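NDP-N-acetyl-D-galactosaminuronic acid dehydrogenase (Methanosarcina mazei Go1, PDB 3G79) probably catalyses the NAD-dependent oxidation of UDP-N-acetyl-D-mannosamine to UDP-N-acetyl-D-mannosaminouronate, as a member of the UDP-glucose/GDP-mannose dehydrogenase family. Local coordinates at residues K190-H195 and S215-V220; P41-V46 and V211-P216; K349-S354 and A385-M390; V356-W361 and E376-L381; L24-V29 and G48-S53. All blocks are in the same frame, centred on the assembly; numbering follows the deposited sequence.

Contact 1: residues K190-H195 and S215-V220; sequences KNIREH and SPVLTV
Arg-193, in the final turn of helix 188-194, and Leu-218 bring their CA atoms within 4.6 Å where the loop 215-220 passes the C-terminal end of that helix. One nearly straight backbone bond joins the two segments: Thr-219 N donates to Arg-193 O at 3.1 Å, with an N-H...O angle of 163°. Leu-218 offers a single methyl, CD2, to the helix end, 3.5 Å from Ile-192 O. The side chains of Arg-193 and Thr-219 cross obliquely, Arg-193 CB lying 3.7 Å from Thr-219 OG1. Beside them Val-220 CG1 touches Glu-194 CB at 3.8 Å. On the buried side Ile-192 CG2 and Val-217 CG2 stand 4.3 Å apart, and helix 30-39 meets both residues, Ile-192 through Pro-32 and Leu-36, Val-217 through Phe-37. Arg-193 also has a backbone bond with Gly-221. The arrangement is a helix C terminus whose carbonyl is taken up by a passing loop, the one leading to edge strand 223-227 of the Rossmann-type NAD-binding domain.

Contact 2: residues P41-V46 and V211-P216; sequences PCFEKV and VELYSP
Cys-42 and Pro-216 are the closest backbone pair, yet their CA atoms remain 7.8 Å apart, so side chains from the loop before strand 45-49 must bridge to the end of helix 204-214. Phe-43 does most of this, pointing the CZ corner of its ring at two carbonyls near the C-terminal end of that helix. CZ lies 3.5 Å from Leu-213 O and 3.7 Å from Glu-212 O, and both oxygens sit at the ring edge near its plane. There they would face the weakly positive C-H rim, an electrostatically favourable approach. The torsion that sets CG anti to the carbonyl carbon (chi1 -62°) starts the ring in this direction. Phe-43 and Pro-216 cross at about a right angle, with Pro-216 CG 3.9 Å from Phe-43 CZ. Cys-42 SG completes the cluster: it lies 4.0 Å above the Phe-43 ring, over its centre, and meets Pro-216 CG at 3.6 Å. Leu-213 starts away from the loop, but its CD1 returns to 4.3 Å from Phe-43 CZ. The carboxylate of Glu-212 is held elsewhere, in a salt bridge with Arg-209. Phe-43 also packs on Ile-18 and on Ile-21 of strand 20-24, while Leu-213 touches Ile-21, Phe-37 of helix 30-39, and Leu-142 and Val-144 of strand 142-145. Helix 204-214 thus lies against strands of the NAD-binding sheet.

Contact 3: residues K349-S354 and A385-M390; sequences KKMDGS and AGASVM
Gly-353 N donates to Gly-386 O in an almost straight bond of 3.0 Å, N-H...O angle 173°, although the donor stands well above the carbonyl plane. A second backbone bond runs the other way, from Ser-388 N to Ser-354 O at 3.1 Å; it is more bent, at 139°. Beside the first bond Asp-352 OD1 comes to 3.0 Å from the same Gly-386 O. Both are acceptors, so the pair is not a hydrogen bond and would tend to repel if the carboxylate is charged. Asp-352 has CG anti to the backbone N (chi1 -173°), which puts CG on the side of Gly-386; OD1 then lies beside that residue, which has no side chain. Met-351 to Ser-354 form a type II beta turn, closed by Ser-354 N to Met-351 O, with Gly-353 supplying the positive phi. This turn leads into strand 355-359, while Gly-386 leaves helix 375-385 just before strand 388-392. The two bonds therefore join the entrances of neighbouring parallel strands in a beta-alpha-beta unit of the C-terminal domain, which probably binds UDP. Farther out, Ala-387 CB nestles 3.1 Å from Met-351 O and 3.3 Å from Ser-354 O. The bent Met-351 chain touches Ala-385 CB with CG at 3.6 Å and Ala-387 CB with SD, also at 3.6 Å. Tyr-337 of helix 321-345 packs against both Met-351 and Ala-385.

Contact 4: residues V356-W361 and E376-L381; sequences VAMLGW and EPYRDL
Tyr-378 presents the edge of its ring to the strand: Met-358 CE as modelled lies in the ring plane, though its exact place is doubtful because it sits too close to Arg-379 CA. The sulfur carries the contact more securely, 5.1 Å from SD to the ring centroid and well off the normal, an oblique Met-aromatic contact beside the ring. At its far end Tyr-378 meets Val-356 tip to tip, with OH 4.0 Å from Val-356 CG1. This hydroxyl is buried and has no polar partner in the model. The other flat group, Trp-361, brings the benzo part of its indole to the helix: CH2 lies 3.9 Å from Glu-376 CA, and CZ3 is 3.9 Å from Arg-379 CD. Placing CG anti to the backbone N (chi1 -176°) begins this reach. The guanidinium of Arg-379 is turned nearly perpendicular to the indole, 82° between planes; it is CD, not the guanidinium, that meets the ring. The Glu-376 carboxylate is more nearly parallel to the indole, and its OE2 is hydrogen-bonded to Tyr-399, whose ring also packs edge-to-face with Trp-361. Met-358 SD rests 3.6 Å from Arg-379 CB. Segments 356-359 and 376-381 run antiparallel, 177° between axes 10.7 Å apart; their strand and helix open a beta-alpha-beta unit. Helix 321-345 touches Tyr-378 through Met-336 and Thr-340, and Val-419 of strand 417-420 packs on both Tyr-378 and Val-356.

Contact 5: residues L24-V29 and G48-S53; sequences LGMGYV and GFQRNS
Leu-24 and Phe-49 form a parallel beta bridge and send their side chains to the same face of the sheet. The apolar contacts begin there: Leu-24 CG lies 3.9 Å from Phe-49 CB, and Leu-24 CD1 is 4.0 Å from Phe-49 CD2. Met-26 makes the second apolar patch. Its chain bends beyond CG (chi2 -55°) and comes over Gly-48, with SD and CE each 3.8 Å from Gly-48 CA, a place where no side chain intervenes. Met-26 CB also touches Gln-50 CG at 3.8 Å. The polar link is indirect: as modelled, one water accepts from Met-26 N at 2.8 Å and donates to Gln-50 OE1 at 2.8 Å, although the exact placing of that side-chain amide is less sure. Within its own segment Met-26 is the centre of an inverse gamma turn, closed by a weak bond from Gly-27 N to Gly-25 O, and Met-26 O is bonded to Lys-59. Gly-25 and Gly-27 belong to a sequence consistent with the glycine-rich GxGxxG loop that follows the first strand of a Rossmann fold. Chemically, apolar side chains do most of the joining, while one water bridges the Met-26 N-H and the side-chain OE1 of Gln-50.

Overall arrangement
From the N terminus, contact 5 opens first, closing a loop from the end of strand 20-24 through helix 30-39 to strand 45-49. Contact 2 opens inside that loop and closes only at 211-216, so the two cross. Contact 1 opens late within contact 2's long loop and ends on the same stretch, sharing Ser-215 and Pro-216. Within the NAD-binding domain, contact 5 ties strand 20-24 to 45-49, contact 2 the loop before 45-49 to the end of helix 204-214, and contact 1 helix 188-194 to the loop before strand 223-227. Contacts 3 and 4 come later in the chain; contact 4 is nested inside the loop closed by contact 3. They touch through strands 355-359 and 388-392, their centres 12 Å apart.

Contact 1: residues K190-H195 and S215-V220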
# COMPACT_ATOMS: atom_id res chain seq x y z
N LYS A 190 -26.91 6.56 5.21
CA LYS A 190 -25.90 7.44 4.63
C LYS A 190 -24.84 6.72 3.87
O LYS A 190 -24.27 7.28 2.93
CB LYS A 190 -25.29 8.48 5.61
CG LYS A 190 -24.93 8.01 7.01
CD LYS A 190 -25.00 9.21 7.97
CE LYS A 190 -26.36 9.96 7.85
NZ LYS A 190 -26.36 11.35 8.45
N ASN A 191 -24.56 5.48 4.27
CA ASN A 191 -23.64 4.63 3.50
C ASN A 191 -24.13 4.47 2.06
O ASN A 191 -23.42 4.78 1.11
CB ASN A 191 -23.44 3.27 4.17
CG ASN A 191 -22.54 3.32 5.40
OD1 ASN A 191 -22.31 2.30 6.03
ND2 ASN A 191 -22.04 4.50 5.74
N ILE A 192 -25.37 3.99 1.90
CA ILE A 192 -25.96 3.84 0.58
C ILE A 192 -25.95 5.17 -0.19
O ILE A 192 -25.67 5.18 -1.39
CB ILE A 192 -27.40 3.30 0.67
CG1 ILE A 192 -27.45 2.01 1.51
CG2 ILE A 192 -28.00 3.15 -0.75
CD1 ILE A 192 -28.80 1.46 1.69
N ARG A 193 -26.23 6.28 0.49
CA ARG A 193 -26.31 7.61 -0.14
C ARG A 193 -24.96 8.26 -0.41
O ARG A 193 -24.82 8.94 -1.41
CB ARG A 193 -27.09 8.59 0.75
CG ARG A 193 -28.58 8.35 0.83
CD ARG A 193 -29.24 9.21 1.94
NE ARG A 193 -30.67 9.32 1.70
CZ ARG A 193 -31.60 9.42 2.64
NH1 ARG A 193 -31.26 9.42 3.92
NH2 ARG A 193 -32.88 9.54 2.31
N GLU A 194 -24.00 8.12 0.50
CA GLU A 194 -22.74 8.89 0.41
C GLU A 194 -21.55 8.07 -0.14
O GLU A 194 -20.63 8.62 -0.76
CB GLU A 194 -22.42 9.56 1.74
CG GLU A 194 -23.54 10.53 2.22
CD GLU A 194 -23.50 10.93 3.68
OE1 GLU A 194 -22.56 10.53 4.39
OE2 GLU A 194 -24.43 11.65 4.14
N HIS A 195 -21.60 6.76 0.05
CA HIS A 195 -20.61 5.89 -0.53
C HIS A 195 -20.77 5.81 -2.06
O HIS A 195 -21.87 5.60 -2.57
CB HIS A 195 -20.75 4.50 0.08
CG HIS A 195 -20.26 4.38 1.50
ND1 HIS A 195 -19.88 5.48 2.27
CD2 HIS A 195 -20.08 3.29 2.28
CE1 HIS A 195 -19.48 5.06 3.45
NE2 HIS A 195 -19.59 3.74 3.49
N SER A 215 -28.38 6.14 -9.73
CA SER A 215 -28.06 7.57 -9.65
C SER A 215 -29.05 8.34 -8.76
O SER A 215 -28.62 9.17 -7.97
CB SER A 215 -27.95 8.23 -11.04
OG SER A 215 -26.66 8.00 -11.60
N PRO A 216 -30.38 8.05 -8.85
CA PRO A 216 -31.28 8.91 -8.09
C PRO A 216 -31.25 8.80 -6.56
O PRO A 216 -31.71 9.71 -5.89
CB PRO A 216 -32.66 8.57 -8.64
CG PRO A 216 -32.40 8.06 -9.98
CD PRO A 216 -31.10 7.31 -9.89
N VAL A 217 -30.74 7.73 -5.98
CA VAL A 217 -30.67 7.69 -4.51
C VAL A 217 -29.34 8.24 -3.99
O VAL A 217 -29.18 8.51 -2.80
CB VAL A 217 -30.91 6.25 -3.96
CG1 VAL A 217 -32.10 5.58 -4.69
CG2 VAL A 217 -29.65 5.39 -4.08
N LEU A 218 -28.36 8.38 -4.87
CA LEU A 218 -27.08 8.94 -4.43
C LEU A 218 -27.21 10.43 -4.17
O LEU A 218 -27.79 11.15 -4.96
CB LEU A 218 -26.00 8.71 -5.48
CG LEU A 218 -25.68 7.23 -5.67
CD1 LEU A 218 -24.93 7.01 -6.97
CD2 LEU A 218 -24.94 6.70 -4.48
N THR A 219 -26.65 10.88 -3.06
CA THR A 219 -26.62 12.29 -2.72
C THR A 219 -25.21 12.55 -2.29
O THR A 219 -24.95 12.47 -1.12
CB THR A 219 -27.37 12.56 -1.42
OG1 THR A 219 -26.58 12.07 -0.34
CG2 THR A 219 -28.73 11.89 -1.35
N VAL A 220 -24.27 12.80 -3.17
CA VAL A 220 -22.89 12.92 -2.67
C VAL A 220 -22.07 11.76 -3.09
O VAL A 220 -20.94 11.94 -3.55
CB VAL A 220 -22.80 13.02 -1.12
CG1 VAL A 220 -21.51 12.42 -0.61
CG2 VAL A 220 -22.83 14.47 -0.67

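Contact 2: residues P41-V46 and V211-P216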
# COMPACT_ATOMS: atom_id res chain seq x y z
N PRO A 41 -38.12 10.68 -6.00
CA PRO A 41 -39.16 11.09 -6.95
C PRO A 41 -38.52 10.69 -8.25
O PRO A 41 -37.30 10.60 -8.30
CB PRO A 41 -39.14 12.62 -6.84
CG PRO A 41 -38.22 12.97 -5.67
CD PRO A 41 -37.27 11.82 -5.59
N CYS A 42 -39.28 10.44 -9.29
CA CYS A 42 -38.68 9.77 -10.49
C CYS A 42 -38.97 8.28 -10.50
O CYS A 42 -39.24 7.76 -11.54
CB CYS A 42 -37.20 10.13 -10.84
SG CYS A 42 -35.84 8.85 -10.60
N PHE A 43 -38.95 7.60 -9.36
CA PHE A 43 -39.48 6.20 -9.32
C PHE A 43 -40.93 6.23 -8.83
O PHE A 43 -41.31 7.16 -8.12
CB PHE A 43 -38.59 5.28 -8.49
CG PHE A 43 -37.16 5.13 -9.04
CD1 PHE A 43 -36.95 4.91 -10.38
CD2 PHE A 43 -36.06 5.22 -8.20
CE1 PHE A 43 -35.68 4.77 -10.88
CE2 PHE A 43 -34.74 5.10 -8.69
CZ PHE A 43 -34.57 4.88 -10.04
N GLU A 44 -41.76 5.27 -9.24
CA GLU A 44 -43.19 5.36 -8.91
C GLU A 44 -43.58 4.49 -7.73
O GLU A 44 -44.34 4.91 -6.85
CB GLU A 44 -44.10 5.02 -10.12
CG GLU A 44 -44.25 6.13 -11.17
CD GLU A 44 -44.94 5.68 -12.48
OE1 GLU A 44 -45.03 6.52 -13.41
OE2 GLU A 44 -45.39 4.51 -12.59
N LYS A 45 -43.07 3.26 -7.72
CA LYS A 45 -43.54 2.23 -6.81
C LYS A 45 -42.54 1.11 -6.77
O LYS A 45 -42.11 0.60 -7.81
CB LYS A 45 -44.92 1.67 -7.23
CG LYS A 45 -45.36 0.46 -6.37
CD LYS A 45 -46.89 0.23 -6.36
CE LYS A 45 -47.56 0.82 -5.11
NZ LYS A 45 -47.06 0.13 -3.89
N VAL A 46 -42.18 0.75 -5.54
CA VAL A 46 -41.25 -0.32 -5.26
C VAL A 46 -42.01 -1.43 -4.55
O VAL A 46 -42.84 -1.18 -3.69
CB VAL A 46 -40.08 0.18 -4.39
CG1 VAL A 46 -39.15 -0.96 -3.94
CG2 VAL A 46 -39.31 1.35 -5.11
N VAL A 211 -26.83 2.07 -13.90
CA VAL A 211 -26.53 3.44 -13.51
C VAL A 211 -27.83 4.24 -13.28
O VAL A 211 -27.95 4.94 -12.28
CB VAL A 211 -25.63 4.13 -14.57
CG1 VAL A 211 -25.51 5.63 -14.29
CG2 VAL A 211 -24.25 3.51 -14.58
N GLU A 212 -28.80 4.09 -14.16
CA GLU A 212 -30.10 4.77 -14.04
C GLU A 212 -30.87 4.36 -12.79
O GLU A 212 -31.64 5.17 -12.22
CB GLU A 212 -30.95 4.49 -15.27
CG GLU A 212 -30.25 4.75 -16.61
CD GLU A 212 -31.09 4.36 -17.82
OE1 GLU A 212 -32.30 4.04 -17.67
OE2 GLU A 212 -30.52 4.35 -18.94
N LEU A 213 -30.67 3.12 -12.36
CA LEU A 213 -31.38 2.59 -11.21
C LEU A 213 -30.78 3.21 -9.98
O LEU A 213 -31.48 3.51 -9.04
CB LEU A 213 -31.27 1.06 -11.17
CG LEU A 213 -31.93 0.35 -10.02
CD1 LEU A 213 -33.42 0.72 -9.95
CD2 LEU A 213 -31.72 -1.18 -10.09
N TYR A 214 -29.46 3.43 -9.99
CA TYR A 214 -28.78 3.90 -8.77
C TYR A 214 -28.44 5.40 -8.64
O TYR A 214 -28.21 5.86 -7.54
CB TYR A 214 -27.54 3.04 -8.45
CG TYR A 214 -27.91 1.62 -8.09
CD1 TYR A 214 -28.37 1.29 -6.80
CD2 TYR A 214 -27.82 0.60 -9.03
CE1 TYR A 214 -28.73 -0.02 -6.47
CE2 TYR A 214 -28.18 -0.71 -8.69
CZ TYR A 214 -28.63 -1.01 -7.41
OH TYR A 214 -29.02 -2.32 -7.09
N SER A 215 -28.38 6.14 -9.73
CA SER A 215 -28.06 7.57 -9.65
C SER A 215 -29.05 8.34 -8.76
O SER A 215 -28.62 9.17 -7.97
CB SER A 215 -27.95 8.23 -11.04
OG SER A 215 -26.66 8.00 -11.60
N PRO A 216 -30.38 8.05 -8.85
CA PRO A 216 -31.28 8.91 -8.09
C PRO A 216 -31.25 8.80 -6.56
O PRO A 216 -31.71 9.71 -5.89
CB PRO A 216 -32.66 8.57 -8.64
CG PRO A 216 -32.40 8.06 -9.98
CD PRO A 216 -31.10 7.31 -9.89

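Contact 3: residues K349-S354 and A385-M390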
# COMPACT_ATOMS: atom_id res chain seq x y z
N LYS A 349 11.71 -20.00 33.02
CA LYS A 349 10.37 -20.65 32.91
C LYS A 349 10.02 -21.17 31.50
O LYS A 349 10.57 -20.71 30.51
CB LYS A 349 9.26 -19.70 33.41
CG LYS A 349 9.49 -19.15 34.80
CD LYS A 349 8.76 -17.84 35.00
CE LYS A 349 7.56 -17.93 35.95
NZ LYS A 349 7.09 -16.56 36.46
N LYS A 350 9.11 -22.14 31.44
CA LYS A 350 8.66 -22.77 30.19
C LYS A 350 7.14 -22.73 30.08
O LYS A 350 6.43 -22.79 31.07
CB LYS A 350 9.10 -24.24 30.13
CG LYS A 350 10.56 -24.56 30.56
CD LYS A 350 11.58 -24.28 29.44
CE LYS A 350 13.02 -24.50 29.91
NZ LYS A 350 13.95 -24.47 28.73
N MET A 351 6.62 -22.70 28.86
CA MET A 351 5.16 -22.64 28.69
C MET A 351 4.40 -23.64 29.55
O MET A 351 3.39 -23.28 30.18
CB MET A 351 4.76 -22.76 27.21
CG MET A 351 3.30 -22.39 26.89
SD MET A 351 2.78 -20.73 27.39
CE MET A 351 3.70 -19.74 26.22
N ASP A 352 4.90 -24.87 29.59
CA ASP A 352 4.23 -25.95 30.33
C ASP A 352 4.11 -25.66 31.85
O ASP A 352 5.10 -25.32 32.52
CB ASP A 352 4.95 -27.29 30.08
CG ASP A 352 4.22 -28.50 30.67
OD1 ASP A 352 3.04 -28.40 31.11
OD2 ASP A 352 4.84 -29.58 30.70
N GLY A 353 2.89 -25.82 32.37
CA GLY A 353 2.60 -25.58 33.77
C GLY A 353 2.44 -24.12 34.14
O GLY A 353 2.08 -23.81 35.27
N SER A 354 2.73 -23.24 33.19
CA SER A 354 2.61 -21.80 33.42
C SER A 354 1.18 -21.35 33.12
O SER A 354 0.53 -21.90 32.24
CB SER A 354 3.57 -21.02 32.50
OG SER A 354 4.82 -21.66 32.40
N ALA A 385 1.14 -26.84 24.48
CA ALA A 385 2.45 -26.80 25.12
C ALA A 385 2.38 -27.16 26.62
O ALA A 385 3.41 -27.45 27.22
CB ALA A 385 3.13 -25.43 24.89
N GLY A 386 1.17 -27.14 27.18
CA GLY A 386 0.93 -27.65 28.53
C GLY A 386 0.61 -26.56 29.53
O GLY A 386 0.56 -26.81 30.75
N ALA A 387 0.39 -25.35 29.02
CA ALA A 387 0.06 -24.18 29.84
C ALA A 387 -1.42 -24.14 30.10
O ALA A 387 -2.19 -24.61 29.27
CB ALA A 387 0.48 -22.91 29.14
N SER A 388 -1.84 -23.57 31.23
CA SER A 388 -3.27 -23.33 31.42
C SER A 388 -3.61 -21.89 31.01
O SER A 388 -2.79 -20.98 31.14
CB SER A 388 -3.74 -23.66 32.84
OG SER A 388 -4.27 -22.53 33.52
N VAL A 389 -4.83 -21.71 30.49
CA VAL A 389 -5.21 -20.45 29.90
C VAL A 389 -6.55 -19.88 30.41
O VAL A 389 -7.57 -20.58 30.47
CB VAL A 389 -5.24 -20.57 28.37
CG1 VAL A 389 -5.64 -19.27 27.78
CG2 VAL A 389 -3.87 -21.02 27.82
N MET A 390 -6.52 -18.59 30.75
CA MET A 390 -7.71 -17.79 31.04
C MET A 390 -7.80 -16.57 30.10
O MET A 390 -6.85 -15.78 29.98
CB MET A 390 -7.75 -17.39 32.52
CG MET A 390 -8.33 -18.49 33.45
SD MET A 390 -8.43 -18.15 35.23
CE MET A 390 -9.66 -16.86 35.25

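Contact 4: residues V356-W361 and E376-L381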
# COMPACT_ATOMS: atom_id res chain seq x y z
N VAL A 356 -1.21 -18.46 31.50
CA VAL A 356 -1.31 -17.32 30.56
C VAL A 356 -2.66 -16.59 30.65
O VAL A 356 -3.72 -17.19 30.55
CB VAL A 356 -1.11 -17.78 29.09
CG1 VAL A 356 -1.19 -16.61 28.10
CG2 VAL A 356 0.21 -18.51 28.90
N ALA A 357 -2.62 -15.28 30.86
CA ALA A 357 -3.84 -14.44 30.80
C ALA A 357 -3.87 -13.75 29.46
O ALA A 357 -3.01 -12.88 29.15
CB ALA A 357 -3.87 -13.39 31.94
N MET A 358 -4.82 -14.20 28.65
CA MET A 358 -5.19 -13.59 27.40
C MET A 358 -6.08 -12.38 27.63
O MET A 358 -7.26 -12.50 28.02
CB MET A 358 -5.91 -14.61 26.53
CG MET A 358 -4.98 -15.78 26.15
SD MET A 358 -5.48 -16.72 24.74
CE MET A 358 -4.63 -18.18 25.03
N LEU A 359 -5.51 -11.20 27.41
CA LEU A 359 -6.27 -9.97 27.46
C LEU A 359 -6.75 -9.66 26.08
O LEU A 359 -6.03 -9.09 25.27
CB LEU A 359 -5.39 -8.85 27.96
CG LEU A 359 -5.34 -8.63 29.48
CD1 LEU A 359 -5.13 -9.91 30.25
CD2 LEU A 359 -4.25 -7.61 29.75
N GLY A 360 -7.97 -10.05 25.75
CA GLY A 360 -8.47 -9.73 24.43
C GLY A 360 -8.75 -10.93 23.56
O GLY A 360 -7.82 -11.68 23.17
N TRP A 361 -10.04 -11.12 23.25
CA TRP A 361 -10.50 -12.18 22.39
C TRP A 361 -11.08 -11.64 21.07
O TRP A 361 -10.83 -12.20 20.02
CB TRP A 361 -11.53 -13.03 23.12
CG TRP A 361 -12.00 -14.20 22.35
CD1 TRP A 361 -13.18 -14.32 21.71
CD2 TRP A 361 -11.30 -15.44 22.13
NE1 TRP A 361 -13.29 -15.55 21.13
CE2 TRP A 361 -12.15 -16.26 21.38
CE3 TRP A 361 -10.07 -15.94 22.54
CZ2 TRP A 361 -11.78 -17.54 20.98
CZ3 TRP A 361 -9.71 -17.20 22.16
CH2 TRP A 361 -10.57 -18.00 21.40
N GLU A 376 -7.60 -17.18 18.69
CA GLU A 376 -7.84 -18.62 18.75
C GLU A 376 -6.56 -19.41 18.46
O GLU A 376 -6.09 -20.12 19.33
CB GLU A 376 -9.00 -19.04 17.87
CG GLU A 376 -9.45 -20.44 18.08
CD GLU A 376 -10.91 -20.62 17.72
OE1 GLU A 376 -11.34 -21.79 17.58
OE2 GLU A 376 -11.64 -19.61 17.60
N PRO A 377 -5.96 -19.28 17.24
CA PRO A 377 -4.75 -20.11 17.08
C PRO A 377 -3.69 -19.87 18.15
O PRO A 377 -2.93 -20.77 18.43
CB PRO A 377 -4.23 -19.74 15.69
CG PRO A 377 -4.81 -18.38 15.40
CD PRO A 377 -6.15 -18.36 16.10
N TYR A 378 -3.65 -18.68 18.76
CA TYR A 378 -2.70 -18.42 19.84
C TYR A 378 -3.06 -19.22 21.07
O TYR A 378 -2.22 -19.94 21.62
CB TYR A 378 -2.64 -16.94 20.21
CG TYR A 378 -1.71 -16.69 21.39
CD1 TYR A 378 -0.41 -16.16 21.21
CD2 TYR A 378 -2.14 -16.96 22.71
CE1 TYR A 378 0.42 -15.94 22.30
CE2 TYR A 378 -1.32 -16.75 23.77
CZ TYR A 378 -0.02 -16.25 23.57
OH TYR A 378 0.78 -16.03 24.70
N ARG A 379 -4.32 -19.10 21.49
CA ARG A 379 -4.80 -19.87 22.64
C ARG A 379 -4.49 -21.35 22.45
O ARG A 379 -4.10 -22.04 23.40
CB ARG A 379 -6.29 -19.65 22.87
CG ARG A 379 -6.88 -20.54 23.94
CD ARG A 379 -8.34 -20.32 24.11
NE ARG A 379 -8.88 -21.23 25.08
CZ ARG A 379 -9.45 -22.42 24.83
NH1 ARG A 379 -9.56 -22.93 23.60
NH2 ARG A 379 -9.89 -23.13 25.86
N ASP A 380 -4.62 -21.82 21.22
CA ASP A 380 -4.40 -23.23 20.92
C ASP A 380 -2.96 -23.69 21.08
O ASP A 380 -2.73 -24.80 21.59
CB ASP A 380 -4.98 -23.59 19.54
CG ASP A 380 -6.48 -23.87 19.61
OD1 ASP A 380 -6.99 -24.15 20.72
OD2 ASP A 380 -7.16 -23.81 18.56
N LEU A 381 -2.01 -22.85 20.65
CA LEU A 381 -0.58 -23.09 20.87
C LEU A 381 -0.22 -23.20 22.35
O LEU A 381 0.54 -24.10 22.75
CB LEU A 381 0.27 -22.01 20.20
CG LEU A 381 0.29 -22.05 18.66
CD1 LEU A 381 0.82 -20.76 18.07
CD2 LEU A 381 1.00 -23.30 18.05

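Contact 5: residues L24-V29 and G48-S53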
# COMPACT_ATOMS: atom_id res chain seq x y z
N LEU A 24 -35.81 -7.92 -3.52
CA LEU A 24 -35.95 -9.21 -2.86
C LEU A 24 -34.95 -9.25 -1.72
O LEU A 24 -33.75 -9.01 -1.94
CB LEU A 24 -35.64 -10.36 -3.80
CG LEU A 24 -36.70 -10.98 -4.70
CD1 LEU A 24 -36.81 -10.19 -5.95
CD2 LEU A 24 -36.30 -12.39 -5.02
N GLY A 25 -35.44 -9.60 -0.53
CA GLY A 25 -34.54 -9.67 0.64
C GLY A 25 -34.87 -8.57 1.64
O GLY A 25 -34.17 -7.51 1.71
N MET A 26 -35.93 -8.79 2.41
CA MET A 26 -36.32 -7.80 3.39
C MET A 26 -35.46 -7.86 4.68
O MET A 26 -35.96 -8.11 5.78
CB MET A 26 -37.83 -7.82 3.62
CG MET A 26 -38.65 -7.35 2.40
SD MET A 26 -38.25 -5.71 1.69
CE MET A 26 -39.63 -4.85 2.19
N GLY A 27 -34.15 -7.60 4.52
CA GLY A 27 -33.18 -7.69 5.62
C GLY A 27 -32.52 -6.37 5.98
O GLY A 27 -33.01 -5.29 5.61
N TYR A 28 -31.39 -6.42 6.69
CA TYR A 28 -30.79 -5.17 7.13
C TYR A 28 -30.48 -4.21 5.97
O TYR A 28 -30.68 -3.01 6.14
CB TYR A 28 -29.67 -5.33 8.20
CG TYR A 28 -28.39 -6.05 7.81
CD1 TYR A 28 -28.23 -7.43 8.02
CD2 TYR A 28 -27.31 -5.34 7.28
CE1 TYR A 28 -27.04 -8.10 7.65
CE2 TYR A 28 -26.11 -6.00 6.91
CZ TYR A 28 -25.99 -7.38 7.10
OH TYR A 28 -24.82 -8.00 6.74
N VAL A 29 -30.09 -4.73 4.80
CA VAL A 29 -29.76 -3.93 3.59
C VAL A 29 -30.89 -3.75 2.57
O VAL A 29 -30.99 -2.70 1.92
CB VAL A 29 -28.54 -4.51 2.82
CG1 VAL A 29 -27.25 -4.19 3.54
CG2 VAL A 29 -28.66 -5.99 2.62
N GLY A 48 -41.31 -4.81 -2.26
CA GLY A 48 -40.38 -5.62 -1.49
C GLY A 48 -40.96 -7.03 -1.33
O GLY A 48 -42.15 -7.23 -0.97
N PHE A 49 -40.10 -8.02 -1.56
CA PHE A 49 -40.53 -9.38 -1.63
C PHE A 49 -40.14 -10.17 -0.39
O PHE A 49 -38.94 -10.27 -0.05
CB PHE A 49 -40.06 -10.00 -2.95
CG PHE A 49 -40.79 -9.43 -4.13
CD1 PHE A 49 -42.05 -9.91 -4.48
CD2 PHE A 49 -40.24 -8.36 -4.85
CE1 PHE A 49 -42.75 -9.36 -5.51
CE2 PHE A 49 -40.94 -7.79 -5.89
CZ PHE A 49 -42.19 -8.27 -6.22
N GLN A 50 -41.19 -10.67 0.28
CA GLN A 50 -41.11 -11.58 1.44
C GLN A 50 -42.10 -12.78 1.44
O GLN A 50 -43.31 -12.60 1.31
CB GLN A 50 -41.36 -10.80 2.73
CG GLN A 50 -40.19 -10.76 3.68
CD GLN A 50 -39.77 -12.13 4.18
OE1 GLN A 50 -38.59 -12.36 4.42
NE2 GLN A 50 -40.71 -13.02 4.30
N ARG A 51 -41.60 -13.99 1.60
CA ARG A 51 -42.42 -15.17 1.95
C ARG A 51 -43.11 -14.97 3.33
O ARG A 51 -42.65 -14.16 4.13
CB ARG A 51 -41.49 -16.39 2.05
CG ARG A 51 -41.98 -17.73 1.46
CD ARG A 51 -41.46 -18.90 2.29
NE ARG A 51 -40.65 -19.88 1.55
CZ ARG A 51 -39.31 -19.88 1.46
NH1 ARG A 51 -38.57 -18.94 2.05
NH2 ARG A 51 -38.69 -20.85 0.78
N ASN A 52 -44.20 -15.69 3.62
CA ASN A 52 -44.48 -16.00 5.04
C ASN A 52 -43.59 -17.13 5.55
O ASN A 52 -44.07 -18.25 5.81
CB ASN A 52 -45.94 -16.37 5.32
CG ASN A 52 -46.14 -17.02 6.72
OD1 ASN A 52 -47.07 -17.82 6.91
ND2 ASN A 52 -45.26 -16.71 7.68
N SER A 53 -42.28 -16.86 5.65
CA SER A 53 -41.38 -17.72 6.38
C SER A 53 -41.92 -17.54 7.77
O SER A 53 -41.60 -16.52 8.38
CB SER A 53 -39.94 -17.16 6.41
OG SER A 53 -39.39 -16.85 5.14
O HOH W 1 -36.83 -11.41 2.52